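Long-range contact in (R)-S-adenosyl-L-methionine hydrolase (Thermus thermophilus, PDB 2CW5), which catalyses the hydrolysis of S-adenosyl-L-methionine to adenosine and L-methionine and works as a homotrimer: residues L45-P57 / D92-P104. Numbering follows the deposited sequence.
Sequences LRRAAYALFEALP and DNGLFTLAWLLDP
A49 and L95 bring the two backbones together here, a good example of how a small residue lets a helix lie against a loop. Because A49 carries only a methyl, its CA and CB both meet L95 O, CA at 3.3 Å in a CA-H...O contact. One turn on, F53 lays its ring beside L98 and L102: CD1 has L98 O at the ring edge, near its plane, while the F53 and L102 side chains cross at about a right angle, CE1 3.9 Å from L102 CD2. CG of L95 is anti to the backbone N (chi1 169°), which swings CD1 against A48 CB at 3.4 Å, a tight carbon pair. L52 CD1 touches both L95 CG and the F96 ring, and L56 CD2 rests on A99 CB and L102 CD1.

A single water sits in this apolar seam. It donates to A49 O (3.0 Å) and L95 O (2.8 Å) and accepts from A99 N, tying the helix to the loop.

At the other end, N93 meets the methyls of L45, its ND2 3.7 Å from L45 CD2. Its OD1 accepts from L95 N at 3.1 Å in an Asx turn, while ND2 bonds to V69 O. Replacing N93 with a leucine would probably leave L95 N and V69 O without these partners and free the turn that presents L95 to the helix.

Farther out, L52, L95 and F96 touch A67 on strand 64-68, so the pair packs on the mixed sheet of the N-terminal domain. The N93 side chain also lies about 4 Å from that of D70, inferred by similarity to matter for activity. The chemistry is thus chiefly apolar, the water joining L95 O to A99 N and giving helix-bonded A49 O a second partner.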
# COMPACT_ATOMS: atom_id res chain seq x y z
N LEU C 45 1.47 6.90 17.88
CA LEU C 45 0.26 7.69 18.06
C LEU C 45 0.37 9.16 17.67
O LEU C 45 -0.59 9.74 17.16
CB LEU C 45 -0.21 7.60 19.52
CG LEU C 45 -0.59 6.20 20.01
CD1 LEU C 45 -1.01 6.28 21.47
CD2 LEU C 45 -1.72 5.65 19.15
N ARG C 46 1.52 9.77 17.91
CA ARG C 46 1.69 11.18 17.58
C ARG C 46 1.66 11.40 16.07
O ARG C 46 1.08 12.36 15.59
CB ARG C 46 3.01 11.71 18.17
CG ARG C 46 3.03 11.66 19.69
CD ARG C 46 4.44 11.85 20.22
NE ARG C 46 4.92 13.22 20.11
CZ ARG C 46 4.84 14.13 21.08
NH1 ARG C 46 4.29 13.81 22.24
NH2 ARG C 46 5.34 15.34 20.90
N ARG C 47 2.27 10.48 15.33
CA ARG C 47 2.30 10.55 13.88
C ARG C 47 0.87 10.40 13.36
O ARG C 47 0.42 11.15 12.49
CB ARG C 47 3.18 9.43 13.32
CG ARG C 47 3.16 9.27 11.81
CD ARG C 47 3.77 10.44 11.08
NE ARG C 47 3.77 10.22 9.64
CZ ARG C 47 4.66 9.47 8.99
NH1 ARG C 47 5.64 8.88 9.65
NH2 ARG C 47 4.55 9.30 7.68
N ALA C 48 0.16 9.43 13.93
CA ALA C 48 -1.22 9.17 13.53
C ALA C 48 -2.15 10.31 13.92
O ALA C 48 -3.04 10.67 13.15
CB ALA C 48 -1.70 7.85 14.15
N ALA C 49 -1.94 10.88 15.11
CA ALA C 49 -2.78 11.99 15.56
C ALA C 49 -2.63 13.16 14.59
O ALA C 49 -3.61 13.82 14.25
CB ALA C 49 -2.36 12.45 16.96
N TYR C 50 -1.40 13.41 14.15
CA TYR C 50 -1.16 14.52 13.23
C TYR C 50 -1.81 14.26 11.87
O TYR C 50 -2.40 15.17 11.29
CB TYR C 50 0.34 14.77 13.06
CG TYR C 50 0.63 15.93 12.12
CD1 TYR C 50 0.17 17.22 12.43
CD2 TYR C 50 1.31 15.74 10.92
CE1 TYR C 50 0.38 18.28 11.55
CE2 TYR C 50 1.52 16.81 10.03
CZ TYR C 50 1.05 18.07 10.36
OH TYR C 50 1.24 19.13 9.49
N ALA C 51 -1.69 13.04 11.36
CA ALA C 51 -2.28 12.70 10.07
C ALA C 51 -3.78 12.99 10.05
O ALA C 51 -4.31 13.48 9.06
CB ALA C 51 -2.03 11.22 9.74
N LEU C 52 -4.47 12.66 11.15
CA LEU C 52 -5.90 12.92 11.24
C LEU C 52 -6.16 14.43 11.25
O LEU C 52 -7.05 14.92 10.56
CB LEU C 52 -6.47 12.29 12.52
CG LEU C 52 -6.46 10.75 12.54
CD1 LEU C 52 -6.88 10.25 13.92
CD2 LEU C 52 -7.41 10.22 11.47
N PHE C 53 -5.36 15.15 12.02
CA PHE C 53 -5.44 16.61 12.13
C PHE C 53 -5.31 17.25 10.75
O PHE C 53 -6.05 18.17 10.39
CB PHE C 53 -4.31 17.09 13.04
CG PHE C 53 -4.23 18.58 13.19
CD1 PHE C 53 -5.10 19.25 14.06
CD2 PHE C 53 -3.26 19.31 12.51
CE1 PHE C 53 -4.99 20.62 14.25
CE2 PHE C 53 -3.15 20.69 12.69
CZ PHE C 53 -4.01 21.35 13.56
N GLU C 54 -4.36 16.73 9.98
CA GLU C 54 -4.06 17.21 8.64
C GLU C 54 -5.21 17.08 7.64
O GLU C 54 -5.47 17.99 6.85
CB GLU C 54 -2.83 16.46 8.14
CG GLU C 54 -2.31 16.85 6.78
CD GLU C 54 -0.82 16.55 6.64
OE1 GLU C 54 -0.40 15.42 6.95
OE2 GLU C 54 -0.07 17.45 6.22
N ALA C 55 -5.93 15.97 7.68
CA ALA C 55 -7.01 15.72 6.73
C ALA C 55 -8.44 16.04 7.16
O ALA C 55 -9.29 16.34 6.31
CB ALA C 55 -6.94 14.27 6.26
N LEU C 56 -8.71 15.99 8.46
CA LEU C 56 -10.06 16.22 8.96
C LEU C 56 -10.87 17.39 8.39
O LEU C 56 -12.01 17.20 7.97
CB LEU C 56 -10.05 16.34 10.49
CG LEU C 56 -11.43 16.36 11.15
CD1 LEU C 56 -12.10 15.01 10.95
CD2 LEU C 56 -11.31 16.68 12.65
N PRO C 57 -10.30 18.60 8.37
CA PRO C 57 -11.05 19.74 7.85
C PRO C 57 -11.56 19.64 6.41
O PRO C 57 -12.51 20.33 6.04
CB PRO C 57 -10.09 20.91 8.05
CG PRO C 57 -8.74 20.27 7.94
CD PRO C 57 -8.92 18.99 8.73
N ASP C 92 -9.39 4.28 22.59
CA ASP C 92 -9.42 5.42 23.49
C ASP C 92 -8.02 5.56 24.09
O ASP C 92 -7.81 5.29 25.28
CB ASP C 92 -10.46 5.18 24.59
CG ASP C 92 -10.69 6.40 25.47
OD1 ASP C 92 -10.42 7.53 25.03
OD2 ASP C 92 -11.16 6.21 26.61
N ASN C 93 -7.07 5.96 23.26
CA ASN C 93 -5.69 6.12 23.69
C ASN C 93 -5.10 7.47 23.30
O ASN C 93 -3.88 7.63 23.30
CB ASN C 93 -4.83 4.98 23.11
CG ASN C 93 -4.86 4.94 21.59
OD1 ASN C 93 -5.37 5.85 20.93
ND2 ASN C 93 -4.30 3.86 21.02
N GLY C 94 -5.96 8.43 22.96
CA GLY C 94 -5.47 9.75 22.61
C GLY C 94 -5.18 9.96 21.14
O GLY C 94 -4.79 11.06 20.73
N LEU C 95 -5.37 8.92 20.34
CA LEU C 95 -5.16 8.98 18.90
C LEU C 95 -5.88 10.18 18.27
O LEU C 95 -5.34 10.84 17.38
CB LEU C 95 -5.66 7.68 18.27
CG LEU C 95 -5.79 7.58 16.74
CD1 LEU C 95 -4.45 7.85 16.10
CD2 LEU C 95 -6.29 6.19 16.36
N PHE C 96 -7.09 10.45 18.73
CA PHE C 96 -7.91 11.54 18.19
C PHE C 96 -7.72 12.92 18.84
O PHE C 96 -8.48 13.84 18.56
CB PHE C 96 -9.40 11.15 18.30
CG PHE C 96 -9.79 9.95 17.47
CD1 PHE C 96 -9.82 10.03 16.08
CD2 PHE C 96 -10.16 8.76 18.08
CE1 PHE C 96 -10.21 8.93 15.30
CE2 PHE C 96 -10.55 7.65 17.32
CZ PHE C 96 -10.58 7.74 15.92
N THR C 97 -6.71 13.07 19.70
CA THR C 97 -6.47 14.33 20.41
C THR C 97 -6.49 15.61 19.57
O THR C 97 -7.22 16.56 19.89
CB THR C 97 -5.12 14.28 21.16
OG1 THR C 97 -5.14 13.21 22.12
CG2 THR C 97 -4.88 15.59 21.90
N LEU C 98 -5.70 15.63 18.51
CA LEU C 98 -5.64 16.81 17.65
C LEU C 98 -6.93 17.01 16.86
O LEU C 98 -7.42 18.14 16.72
CB LEU C 98 -4.42 16.70 16.73
CG LEU C 98 -3.10 16.73 17.50
CD1 LEU C 98 -1.93 16.57 16.55
CD2 LEU C 98 -2.97 18.04 18.29
N ALA C 99 -7.49 15.92 16.34
CA ALA C 99 -8.75 16.01 15.60
C ALA C 99 -9.79 16.68 16.49
O ALA C 99 -10.58 17.51 16.05
CB ALA C 99 -9.23 14.62 15.22
N TRP C 100 -9.78 16.30 17.77
CA TRP C 100 -10.74 16.82 18.72
C TRP C 100 -10.56 18.30 19.05
O TRP C 100 -11.46 18.92 19.62
CB TRP C 100 -10.73 15.95 19.99
CG TRP C 100 -11.35 14.60 19.73
CD1 TRP C 100 -12.20 14.26 18.71
CD2 TRP C 100 -11.22 13.42 20.54
NE1 TRP C 100 -12.60 12.96 18.83
CE2 TRP C 100 -12.01 12.42 19.95
CE3 TRP C 100 -10.50 13.12 21.70
CZ2 TRP C 100 -12.12 11.13 20.48
CZ3 TRP C 100 -10.60 11.83 22.23
CH2 TRP C 100 -11.41 10.85 21.62
N LEU C 101 -9.42 18.88 18.67
CA LEU C 101 -9.21 20.31 18.89
C LEU C 101 -10.02 21.03 17.82
O LEU C 101 -10.45 22.17 18.00
CB LEU C 101 -7.73 20.69 18.73
CG LEU C 101 -6.78 20.29 19.86
CD1 LEU C 101 -5.35 20.68 19.48
CD2 LEU C 101 -7.21 21.00 21.16
N LEU C 102 -10.21 20.36 16.69
CA LEU C 102 -10.97 20.93 15.58
C LEU C 102 -12.45 20.61 15.75
O LEU C 102 -13.32 21.35 15.29
CB LEU C 102 -10.48 20.36 14.25
CG LEU C 102 -8.99 20.48 13.91
CD1 LEU C 102 -8.70 19.73 12.62
CD2 LEU C 102 -8.60 21.95 13.77
N ASP C 103 -12.72 19.50 16.43
CA ASP C 103 -14.09 19.01 16.63
C ASP C 103 -14.23 18.19 17.92
O ASP C 103 -14.14 16.97 17.91
CB ASP C 103 -14.50 18.18 15.41
CG ASP C 103 -15.82 17.46 15.58
OD1 ASP C 103 -16.77 18.07 16.12
OD2 ASP C 103 -15.92 16.29 15.16
N PRO C 104 -14.44 18.88 19.06
CA PRO C 104 -14.60 18.24 20.37
C PRO C 104 -15.87 17.40 20.39
O PRO C 104 -16.96 17.92 20.14
CB PRO C 104 -14.70 19.44 21.33
CG PRO C 104 -13.94 20.51 20.61
CD PRO C 104 -14.38 20.34 19.19
O HOH W 1 -5.70 13.45 16.36